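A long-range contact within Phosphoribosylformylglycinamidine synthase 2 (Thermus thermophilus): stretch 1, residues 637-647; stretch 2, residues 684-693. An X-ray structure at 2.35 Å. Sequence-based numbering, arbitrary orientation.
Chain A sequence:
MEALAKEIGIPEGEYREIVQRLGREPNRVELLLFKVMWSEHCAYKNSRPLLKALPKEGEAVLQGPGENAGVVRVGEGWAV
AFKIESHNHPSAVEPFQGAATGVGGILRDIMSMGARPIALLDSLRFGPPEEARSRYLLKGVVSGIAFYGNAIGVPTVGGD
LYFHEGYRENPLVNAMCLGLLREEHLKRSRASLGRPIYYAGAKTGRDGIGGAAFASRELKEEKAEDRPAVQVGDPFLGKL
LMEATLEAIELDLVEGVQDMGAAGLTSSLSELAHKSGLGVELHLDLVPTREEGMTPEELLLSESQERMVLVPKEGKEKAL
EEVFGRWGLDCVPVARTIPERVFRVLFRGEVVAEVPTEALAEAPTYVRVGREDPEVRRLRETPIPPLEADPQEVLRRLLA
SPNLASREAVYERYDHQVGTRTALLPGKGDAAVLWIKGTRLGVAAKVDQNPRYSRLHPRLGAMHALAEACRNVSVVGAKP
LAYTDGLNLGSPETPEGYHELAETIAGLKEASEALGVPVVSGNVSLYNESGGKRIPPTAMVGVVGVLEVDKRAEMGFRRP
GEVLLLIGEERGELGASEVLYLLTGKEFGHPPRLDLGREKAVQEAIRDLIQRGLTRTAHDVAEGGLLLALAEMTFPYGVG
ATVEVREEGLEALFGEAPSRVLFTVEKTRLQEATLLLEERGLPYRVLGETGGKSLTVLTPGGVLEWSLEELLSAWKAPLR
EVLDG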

# COMPACT_ATOMS: atom_id res chain seq x y z
N TYR A 637 -23.41 11.56 -9.43
CA TYR A 637 -24.84 11.55 -9.77
C TYR A 637 -25.31 12.73 -10.60
O TYR A 637 -26.49 12.83 -10.91
CB TYR A 637 -25.67 11.49 -8.49
CG TYR A 637 -25.44 10.24 -7.68
CD1 TYR A 637 -26.11 9.05 -8.00
CD2 TYR A 637 -24.55 10.23 -6.60
CE1 TYR A 637 -25.89 7.89 -7.27
CE2 TYR A 637 -24.32 9.08 -5.87
CZ TYR A 637 -25.00 7.91 -6.21
OH TYR A 637 -24.79 6.76 -5.48
N GLY A 638 -24.40 13.63 -10.95
CA GLY A 638 -24.80 14.77 -11.75
C GLY A 638 -25.67 15.78 -11.02
O GLY A 638 -26.48 16.47 -11.63
N VAL A 639 -25.51 15.85 -9.70
CA VAL A 639 -26.25 16.78 -8.87
C VAL A 639 -25.29 17.91 -8.48
O VAL A 639 -24.23 17.66 -7.90
CB VAL A 639 -26.77 16.06 -7.60
CG1 VAL A 639 -27.31 17.06 -6.59
CG2 VAL A 639 -27.84 15.05 -7.99
N GLY A 640 -25.66 19.15 -8.81
CA GLY A 640 -24.81 20.30 -8.53
C GLY A 640 -24.92 20.86 -7.13
O GLY A 640 -25.52 20.24 -6.25
N ALA A 641 -24.33 22.04 -6.91
CA ALA A 641 -24.39 22.69 -5.59
C ALA A 641 -24.32 24.20 -5.71
O ALA A 641 -23.81 24.73 -6.70
CB ALA A 641 -23.26 22.19 -4.70
N THR A 642 -24.84 24.88 -4.70
CA THR A 642 -24.85 26.34 -4.64
C THR A 642 -24.37 26.73 -3.25
O THR A 642 -24.97 26.36 -2.25
CB THR A 642 -26.27 26.92 -4.87
OG1 THR A 642 -26.76 26.51 -6.15
CG2 THR A 642 -26.24 28.44 -4.81
N VAL A 643 -23.28 27.49 -3.19
CA VAL A 643 -22.72 27.86 -1.91
C VAL A 643 -22.09 29.25 -1.89
O VAL A 643 -22.02 29.93 -2.90
CB VAL A 643 -21.61 26.86 -1.50
CG1 VAL A 643 -22.15 25.44 -1.49
CG2 VAL A 643 -20.45 26.97 -2.48
N GLU A 644 -21.64 29.65 -0.71
CA GLU A 644 -20.98 30.92 -0.54
C GLU A 644 -19.64 30.73 0.17
O GLU A 644 -19.57 30.10 1.21
CB GLU A 644 -21.81 31.89 0.30
CG GLU A 644 -20.99 33.13 0.69
CD GLU A 644 -21.52 33.83 1.92
OE1 GLU A 644 -21.68 33.16 2.96
OE2 GLU A 644 -21.77 35.05 1.84
N VAL A 645 -18.58 31.28 -0.40
CA VAL A 645 -17.28 31.19 0.23
C VAL A 645 -16.95 32.63 0.62
O VAL A 645 -16.88 33.51 -0.23
CB VAL A 645 -16.21 30.62 -0.73
CG1 VAL A 645 -16.03 31.53 -1.92
CG2 VAL A 645 -14.91 30.45 0.00
N ARG A 646 -16.77 32.86 1.92
CA ARG A 646 -16.51 34.20 2.44
C ARG A 646 -15.16 34.82 2.13
O ARG A 646 -15.01 36.04 2.21
CB ARG A 646 -16.74 34.22 3.94
CG ARG A 646 -18.20 34.09 4.26
CD ARG A 646 -18.46 34.21 5.73
NE ARG A 646 -19.89 34.06 5.99
CZ ARG A 646 -20.41 33.86 7.19
NH1 ARG A 646 -19.62 33.78 8.26
NH2 ARG A 646 -21.72 33.72 7.31
N GLU A 647 -14.19 34.00 1.78
CA GLU A 647 -12.88 34.55 1.46
C GLU A 647 -12.58 34.30 0.01
O GLU A 647 -12.78 33.20 -0.50
CB GLU A 647 -11.82 33.88 2.31
CG GLU A 647 -12.04 34.02 3.79
CD GLU A 647 -11.14 33.12 4.58
OE1 GLU A 647 -11.34 31.88 4.53
OE2 GLU A 647 -10.21 33.64 5.25
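Stretch 2, residues 684-693: YRVLGETGGK

Stretch 2 lies beside stretch 1 as an antiparallel β-partner: strand 684-690 runs against strand 641-644 with 154° between their N-to-C directions and a closest approach of 4.5 Å between the axes. Ahead of the strand, Gly638 has a positive phi (70°), a conformation that favours glycine. Val639 then turns its side chain sideways, and its CG1 rests 3.7 Å from Gly691 N.

At Gly640 the backbones meet closely. Gly640 N donates to Gly692 O (2.7 Å), and Gly691 N donates to Gly640 O (2.6 Å). A CB on Gly640 would point toward stretch 2 and clash with Gly692 O, so the bare backbone suits this place. Gly691 and Gly692 answer with extended, positive-phi conformations that likewise favour glycine.

Ala641 pairs with Thr690 as a non-hydrogen-bonded pair, CA to CA 4.1 Å, their side chains on the same face of the sheet. The next pair, Thr642 with Glu689, is hydrogen-bonded in both directions: Thr642 N to Glu689 O is 2.9 Å and Glu689 N to Thr642 O is 3.0 Å. These polar side chains share the other, exposed face, where a water 2.7 Å from Thr642 OG1 also donates to Gly691 O (2.6 Å), linking the two stretches.

Val643 faces Gly688, whose lack of a side chain lets Gly688 CA come within 3.3 Å of Thr642 O; a CB there would clash with that oxygen. Buried Val643 instead packs its CB 3.7 Å from Leu687 CB, an apolar contact.

Glu644 N continues the ladder to Leu687 O (3.0 Å), while Glu644 OE1 forms a salt bridge with Arg685 NH2 (3.4 Å). Finally, the guanidinium of Arg646 stacks on that of Arg685, centres 3.6 Å apart; Glu644, also in a long salt bridge from OE1 to Arg646 NE (3.6 Å), supplies negative charge beside the two like-charged groups.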

# COMPACT_ATOMS: atom_id res chain seq x y z
N TYR A 684 -16.69 25.16 11.86
CA TYR A 684 -17.50 24.62 10.77
C TYR A 684 -18.26 25.75 10.10
O TYR A 684 -18.30 26.88 10.60
CB TYR A 684 -18.49 23.57 11.31
CG TYR A 684 -19.70 24.15 12.01
CD1 TYR A 684 -20.81 24.59 11.28
CD2 TYR A 684 -19.74 24.27 13.40
CE1 TYR A 684 -21.93 25.13 11.92
CE2 TYR A 684 -20.85 24.81 14.05
CZ TYR A 684 -21.94 25.24 13.30
OH TYR A 684 -23.04 25.79 13.93
N ARG A 685 -18.87 25.44 8.96
CA ARG A 685 -19.65 26.42 8.22
C ARG A 685 -20.72 25.77 7.36
O ARG A 685 -20.55 24.66 6.84
CB ARG A 685 -18.75 27.25 7.30
CG ARG A 685 -18.04 28.42 7.98
CD ARG A 685 -18.00 29.64 7.05
NE ARG A 685 -19.33 30.22 6.85
CZ ARG A 685 -19.83 30.58 5.68
NH1 ARG A 685 -19.12 30.44 4.56
NH2 ARG A 685 -21.05 31.10 5.61
N VAL A 686 -21.84 26.47 7.22
CA VAL A 686 -22.94 26.02 6.39
C VAL A 686 -22.78 26.76 5.07
O VAL A 686 -23.23 27.90 4.93
CB VAL A 686 -24.30 26.39 7.02
CG1 VAL A 686 -25.43 25.86 6.15
CG2 VAL A 686 -24.40 25.81 8.43
N LEU A 687 -22.13 26.12 4.11
CA LEU A 687 -21.87 26.71 2.80
C LEU A 687 -23.08 26.95 1.91
O LEU A 687 -23.14 27.98 1.23
CB LEU A 687 -20.86 25.86 2.03
CG LEU A 687 -19.56 25.54 2.78
CD1 LEU A 687 -18.69 24.66 1.91
CD2 LEU A 687 -18.83 26.82 3.15
N GLY A 688 -24.02 26.01 1.90
CA GLY A 688 -25.21 26.15 1.07
C GLY A 688 -26.01 24.86 0.91
O GLY A 688 -26.22 24.13 1.88
N GLU A 689 -26.46 24.58 -0.31
CA GLU A 689 -27.24 23.37 -0.57
C GLU A 689 -26.89 22.70 -1.89
O GLU A 689 -26.20 23.28 -2.74
CB GLU A 689 -28.75 23.66 -0.52
CG GLU A 689 -29.22 24.80 -1.40
CD GLU A 689 -30.74 24.87 -1.52
OE1 GLU A 689 -31.44 24.45 -0.58
OE2 GLU A 689 -31.25 25.35 -2.57
N THR A 690 -27.38 21.48 -2.07
CA THR A 690 -27.12 20.73 -3.30
C THR A 690 -28.26 20.94 -4.28
O THR A 690 -29.31 21.47 -3.92
CB THR A 690 -27.00 19.21 -3.03
OG1 THR A 690 -28.20 18.74 -2.40
CG2 THR A 690 -25.81 18.93 -2.12
N GLY A 691 -28.04 20.52 -5.52
CA GLY A 691 -29.07 20.64 -6.53
C GLY A 691 -28.64 21.38 -7.79
O GLY A 691 -27.65 22.12 -7.79
N GLY A 692 -29.40 21.16 -8.86
CA GLY A 692 -29.13 21.83 -10.11
C GLY A 692 -28.06 21.20 -10.97
O GLY A 692 -27.45 20.20 -10.58
N LYS A 693 -27.83 21.78 -12.14
CA LYS A 693 -26.82 21.29 -13.06
C LYS A 693 -25.66 22.26 -13.17
O LYS A 693 -25.10 22.46 -14.25
CB LYS A 693 -27.43 21.02 -14.43
CG LYS A 693 -28.29 19.76 -14.50
CD LYS A 693 -29.78 20.09 -14.47
CE LYS A 693 -30.63 18.82 -14.59
NZ LYS A 693 -32.08 19.12 -14.82
O HOH W 1 -27.52 23.89 -5.89